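Local coordinates for IPT/TIG domain-containing protein (Bacteroides thetaiotaomicron, PDB 3TC9) that is of unknown biochemical activity but probably serves as an auxiliary nutrient-binding protein, joining an immunoglobulin-like domain to a six-bladed beta-propeller, at residues Pro262-Gln267 with Ala284-Val289; Asp298-Trp301 with Leu306-Pro309. One frame throughout, in Å; residues are numbered along the deposited sequence.

Contact 1: Pro262-Gln267 with Ala284-Val289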
loop_
_atom_site.group_PDB
_atom_site.type_symbol
_atom_site.label_atom_id
_atom_site.label_comp_id
_atom_site.label_asym_id
_atom_site.label_seq_id
_atom_site.Cartn_x
_atom_site.Cartn_y
_atom_site.Cartn_z
ATOM N N PRO B 262 12.688 12.942 35.923
ATOM C CA PRO B 262 11.258 12.604 36.109
ATOM C C PRO B 262 10.432 13.588 35.264
ATOM O O PRO B 262 10.738 14.790 35.247
ATOM C CB PRO B 262 11.029 12.763 37.620
ATOM C CG PRO B 262 12.367 13.180 38.204
ATOM C CD PRO B 262 13.214 13.689 37.085
ATOM N N LEU B 263 9.445 13.094 34.497
ATOM C CA LEU B 263 8.709 13.986 33.595
ATOM C C LEU B 263 7.352 14.436 34.130
ATOM O O LEU B 263 7.162 15.627 34.399
ATOM C CB LEU B 263 8.542 13.334 32.218
ATOM C CG LEU B 263 9.391 13.895 31.073
ATOM C CD1 LEU B 263 10.809 14.241 31.510
ATOM C CD2 LEU B 263 9.419 12.929 29.914
ATOM N N PHE B 264 6.402 13.509 34.228
ATOM C CA PHE B 264 5.038 13.784 34.681
ATOM C C PHE B 264 4.412 12.521 35.219
ATOM O O PHE B 264 4.831 11.417 34.870
ATOM C CB PHE B 264 4.159 14.360 33.532
ATOM C CG PHE B 264 4.284 13.678 32.182
ATOM C CD1 PHE B 264 3.638 12.474 31.926
ATOM C CD2 PHE B 264 5.032 14.253 31.161
ATOM C CE1 PHE B 264 3.766 11.844 30.683
ATOM C CE2 PHE B 264 5.157 13.618 29.920
ATOM C CZ PHE B 264 4.525 12.419 29.695
ATOM N N THR B 265 3.394 12.704 36.060
ATOM C CA THR B 265 2.556 11.663 36.651
ATOM C C THR B 265 1.310 11.560 35.731
ATOM O O THR B 265 0.865 12.597 35.210
ATOM C CB THR B 265 2.288 12.085 38.129
ATOM O OG1 THR B 265 3.138 11.339 38.997
ATOM C CG2 THR B 265 0.827 11.979 38.562
ATOM N N ILE B 266 0.761 10.346 35.513
ATOM C CA ILE B 266 -0.422 10.192 34.655
ATOM C C ILE B 266 -1.691 10.625 35.413
ATOM O O ILE B 266 -2.421 11.487 34.914
ATOM C CB ILE B 266 -0.580 8.752 34.057
ATOM C CG1 ILE B 266 0.662 8.309 33.213
ATOM C CG2 ILE B 266 -1.901 8.599 33.255
ATOM C CD1 ILE B 266 1.174 9.263 32.110
ATOM N N GLN B 267 -1.970 10.002 36.582
ATOM C CA GLN B 267 -3.163 10.271 37.378
ATOM C C GLN B 267 -2.910 9.890 38.855
ATOM O O GLN B 267 -2.294 10.656 39.589
ATOM C CB GLN B 267 -4.370 9.496 36.782
ATOM C CG GLN B 267 -5.742 9.843 37.368
ATOM C CD GLN B 267 -6.917 9.388 36.520
ATOM O OE1 GLN B 267 -6.900 9.426 35.283
ATOM N NE2 GLN B 267 -7.999 8.980 37.171
ATOM N N ALA B 284 3.209 9.543 21.414
ATOM C CA ALA B 284 3.190 8.189 21.921
ATOM C C ALA B 284 1.839 7.898 22.527
ATOM O O ALA B 284 1.169 8.811 23.013
ATOM C CB ALA B 284 4.289 7.982 22.954
ATOM N N TYR B 285 1.421 6.627 22.454
ATOM C CA TYR B 285 0.244 6.147 23.153
ATOM C C TYR B 285 0.737 5.630 24.493
ATOM O O TYR B 285 1.813 5.019 24.564
ATOM C CB TYR B 285 -0.537 5.071 22.376
ATOM C CG TYR B 285 -1.425 5.609 21.273
ATOM C CD1 TYR B 285 -2.178 6.769 21.457
ATOM C CD2 TYR B 285 -1.532 4.950 20.055
ATOM C CE1 TYR B 285 -3.016 7.260 20.450
ATOM C CE2 TYR B 285 -2.340 5.447 19.028
ATOM C CZ TYR B 285 -3.090 6.599 19.233
ATOM O OH TYR B 285 -3.931 7.058 18.242
ATOM N N ILE B 286 0.011 5.964 25.559
ATOM C CA ILE B 286 0.286 5.515 26.909
ATOM C C ILE B 286 -0.869 4.552 27.218
ATOM O O ILE B 286 -2.025 4.978 27.322
ATOM C CB ILE B 286 0.453 6.710 27.888
ATOM C CG1 ILE B 286 1.703 7.547 27.487
ATOM C CG2 ILE B 286 0.540 6.209 29.346
ATOM C CD1 ILE B 286 2.002 8.780 28.325
ATOM N N VAL B 287 -0.561 3.238 27.216
ATOM C CA VAL B 287 -1.535 2.174 27.372
ATOM C C VAL B 287 -1.570 1.766 28.813
ATOM O O VAL B 287 -0.601 1.142 29.298
ATOM C CB VAL B 287 -1.190 0.997 26.418
ATOM C CG1 VAL B 287 -2.139 -0.200 26.591
ATOM C CG2 VAL B 287 -1.146 1.473 24.955
ATOM N N VAL B 288 -2.707 2.105 29.499
ATOM C CA VAL B 288 -2.870 1.794 30.928
ATOM C C VAL B 288 -3.543 0.420 31.095
ATOM O O VAL B 288 -4.771 0.278 31.045
ATOM C CB VAL B 288 -3.555 2.889 31.765
ATOM C CG1 VAL B 288 -3.277 2.656 33.248
ATOM C CG2 VAL B 288 -3.055 4.266 31.343
ATOM N N VAL B 289 -2.688 -0.586 31.282
ATOM C CA VAL B 289 -3.014 -2.009 31.412
ATOM C C VAL B 289 -4.032 -2.264 32.546
ATOM O O VAL B 289 -5.005 -2.992 32.323
ATOM C CB VAL B 289 -1.716 -2.831 31.645
ATOM C CG1 VAL B 289 -1.994 -4.339 31.668
ATOM C CG2 VAL B 289 -0.671 -2.496 30.589
#
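I266 and I286 meet tip to tip, CD1 of I266 lying 3.9 Å from CD1 of I286, and this pair of methyls carries most of a small, wholly apolar contact. The two side chains get there differently. I286 is stretched out, with CD1 anti to CA (chi2 179°), and pushes its end methyl straight across from the strand. I266 is kinked at the same bond (chi2 -51°), which turns CD1 toward I286 beside the F264 edge. CG2 of I286 also comes within 4.2 Å of I266 CD1, so this one methyl of I266 rests against both branches of I286.

The aromatic part of the contact belongs to F264. Its CE1 is 4.2 Å from I286 CD1, which arrives at the edge of the ring, near its plane, rather than over a face. I266 CD1 lies at the ring edge too, in plane, so F264 and I266, both pointing toward strand 283-288, present the tip of I286 with a ring edge and a methyl together. The nearest CA atoms, those of I266 and I286, are 9.1 Å apart: side chains alone bridge the two segments here.

Neighbours complete the apolar cluster. P309 touches F264, I266 and I286, while F273 lies against both isoleucines. On the backbone side, F264 is hydrogen-bonded to V250 and I266 to G248, just ahead of strand 249-253, and A284 and Y285 to S297 and Q276 of the other sheet.

F264 comes from the end of strand 260-265, the outermost of one four-stranded antiparallel sheet, I266 from the loop leaving it, and I286 from the second strand of the next sheet. This is face-to-face packing of successive blades, the apolar filling characteristic of a beta-propeller, here six-bladed.

Contact 2: Asp298-Trp301 with Leu306-Pro309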
loop_
_atom_site.group_PDB
_atom_site.type_symbol
_atom_site.label_atom_id
_atom_site.label_comp_id
_atom_site.label_asym_id
_atom_site.label_seq_id
_atom_site.Cartn_x
_atom_site.Cartn_y
_atom_site.Cartn_z
ATOM N N ASP B 298 1.881 14.052 23.219
ATOM C CA ASP B 298 2.543 14.695 22.087
ATOM C C ASP B 298 4.011 14.941 22.407
ATOM O O ASP B 298 4.362 15.256 23.546
ATOM C CB ASP B 298 1.839 16.007 21.693
ATOM C CG ASP B 298 0.503 15.817 20.989
ATOM O OD1 ASP B 298 0.306 14.744 20.342
ATOM O OD2 ASP B 298 -0.340 16.749 21.055
ATOM N N TYR B 299 4.868 14.761 21.398
ATOM C CA TYR B 299 6.295 14.982 21.550
ATOM C C TYR B 299 6.656 16.439 21.250
ATOM O O TYR B 299 6.263 16.960 20.205
ATOM C CB TYR B 299 7.067 14.045 20.630
ATOM C CG TYR B 299 8.545 14.010 20.914
ATOM C CD1 TYR B 299 9.044 13.338 22.026
ATOM C CD2 TYR B 299 9.455 14.597 20.042
ATOM C CE1 TYR B 299 10.408 13.253 22.266
ATOM C CE2 TYR B 299 10.826 14.542 20.285
ATOM C CZ TYR B 299 11.297 13.859 21.394
ATOM O OH TYR B 299 12.637 13.756 21.619
ATOM N N ASP B 300 7.392 17.091 22.167
ATOM C CA ASP B 300 7.893 18.460 21.974
ATOM C C ASP B 300 9.295 18.332 21.364
ATOM O O ASP B 300 10.241 17.920 22.041
ATOM C CB ASP B 300 7.890 19.240 23.309
ATOM C CG ASP B 300 8.220 20.729 23.236
ATOM O OD1 ASP B 300 8.829 21.169 22.216
ATOM O OD2 ASP B 300 7.899 21.455 24.208
ATOM N N TRP B 301 9.406 18.621 20.064
ATOM C CA TRP B 301 10.658 18.467 19.326
ATOM C C TRP B 301 11.727 19.458 19.768
ATOM O O TRP B 301 12.917 19.161 19.644
ATOM C CB TRP B 301 10.403 18.571 17.815
ATOM C CG TRP B 301 9.641 17.390 17.277
ATOM C CD1 TRP B 301 8.286 17.272 17.167
ATOM C CD2 TRP B 301 10.192 16.136 16.830
ATOM N NE1 TRP B 301 7.959 16.047 16.625
ATOM C CE2 TRP B 301 9.109 15.331 16.408
ATOM C CE3 TRP B 301 11.500 15.630 16.709
ATOM C CZ2 TRP B 301 9.291 14.056 15.873
ATOM C CZ3 TRP B 301 11.678 14.356 16.192
ATOM C CH2 TRP B 301 10.583 13.585 15.777
ATOM N N LEU B 306 8.416 14.098 25.860
ATOM C CA LEU B 306 7.000 13.810 25.814
ATOM C C LEU B 306 6.315 14.869 26.676
ATOM O O LEU B 306 6.932 15.381 27.620
ATOM C CB LEU B 306 6.734 12.396 26.347
ATOM C CG LEU B 306 6.896 11.242 25.362
ATOM C CD1 LEU B 306 6.687 9.912 26.066
ATOM C CD2 LEU B 306 5.942 11.374 24.198
ATOM N N THR B 307 5.080 15.243 26.362
ATOM C CA THR B 307 4.404 16.287 27.152
ATOM C C THR B 307 3.134 15.727 27.799
ATOM O O THR B 307 2.755 14.596 27.508
ATOM C CB THR B 307 4.097 17.499 26.258
ATOM O OG1 THR B 307 3.228 17.086 25.202
ATOM C CG2 THR B 307 5.350 18.154 25.689
ATOM N N THR B 308 2.464 16.534 28.643
ATOM C CA THR B 308 1.230 16.233 29.393
ATOM C C THR B 308 0.241 15.445 28.528
ATOM O O THR B 308 -0.211 15.971 27.504
ATOM C CB THR B 308 0.580 17.542 29.937
ATOM O OG1 THR B 308 1.579 18.335 30.581
ATOM C CG2 THR B 308 -0.574 17.274 30.904
ATOM N N PRO B 309 -0.063 14.176 28.932
ATOM C CA PRO B 309 -0.970 13.322 28.138
ATOM C C PRO B 309 -2.453 13.649 28.270
ATOM O O PRO B 309 -2.904 14.165 29.292
ATOM C CB PRO B 309 -0.728 11.916 28.721
ATOM C CG PRO B 309 0.430 12.039 29.607
ATOM C CD PRO B 309 0.468 13.429 30.087
HETATM O O HOH W 1 0.318 15.716 24.967
#
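T307 carries its OG1 between its own backbone N and carbonyl carbon (chi1 61°), a rotation that swings the hydroxyl onto D298 O while CG2 faces D300.

Two donors from one residue grip D298 O. The T307 hydroxyl gives the shorter hydrogen bond, OG1 lying 2.7 Å from D298 O and tilted 34° from the plane of that carbonyl. T307 N adds a second one to D298 O, 2.9 Å long and bent to 136° at the hydrogen. On the other branch, CG2 of T307 packs 3.6 Å from D300 CB.

These bonds tie together the hairpin of strands 293-300 and 305-312, the outer pair of a four-stranded propeller blade. Y299 and L306 form a non-hydrogen-bonded antiparallel pair in it, with CA atoms 4.5 Å apart, and both side chains leave on the same face of the sheet. There Y299 CD1 lies 4.3 Å from L306 CD2. Beyond this pair a water bridges the segments, accepting from D298 N at 2.9 Å and donating to T308 O at 2.6 Å. It also donates to T307 OG1, which is thus donor to the carbonyl and acceptor from the water.

With an alanine in place of T307, D298 O would probably keep just the backbone NH of the two donors described, the water would lose one of its partners, and a gap would open beside D300 CB.

The D298 carboxylate turns to R296 in a salt bridge. The Y299 ring stacks on H234 and sends its hydroxyl to E239 and N237, while L306 packs on I275 and F277 of strand 273-277.

Overall arrangement
Contact 1 joins two successive blades, whereas contact 2 lies within the second of them, tying together its outer hairpin. Neither is fully buried: contact 1 pairs a buried isoleucine with two partly exposed residues, and contact 2 has buried Y299 and L306 beside partly exposed D298, D300 and T307. Their chemistry follows their place: side-chain carbon only between the blades, one backbone hydrogen bond, a hydroxyl and a bridging water within the hairpin. Centres about 11 Å apart, they touch directly, CE1 of F264 lying 3.5 Å from CG of P309. F264 also rests on L306 and T307, and I266 on P309, so the hairpin shares in the surface met by the preceding blade.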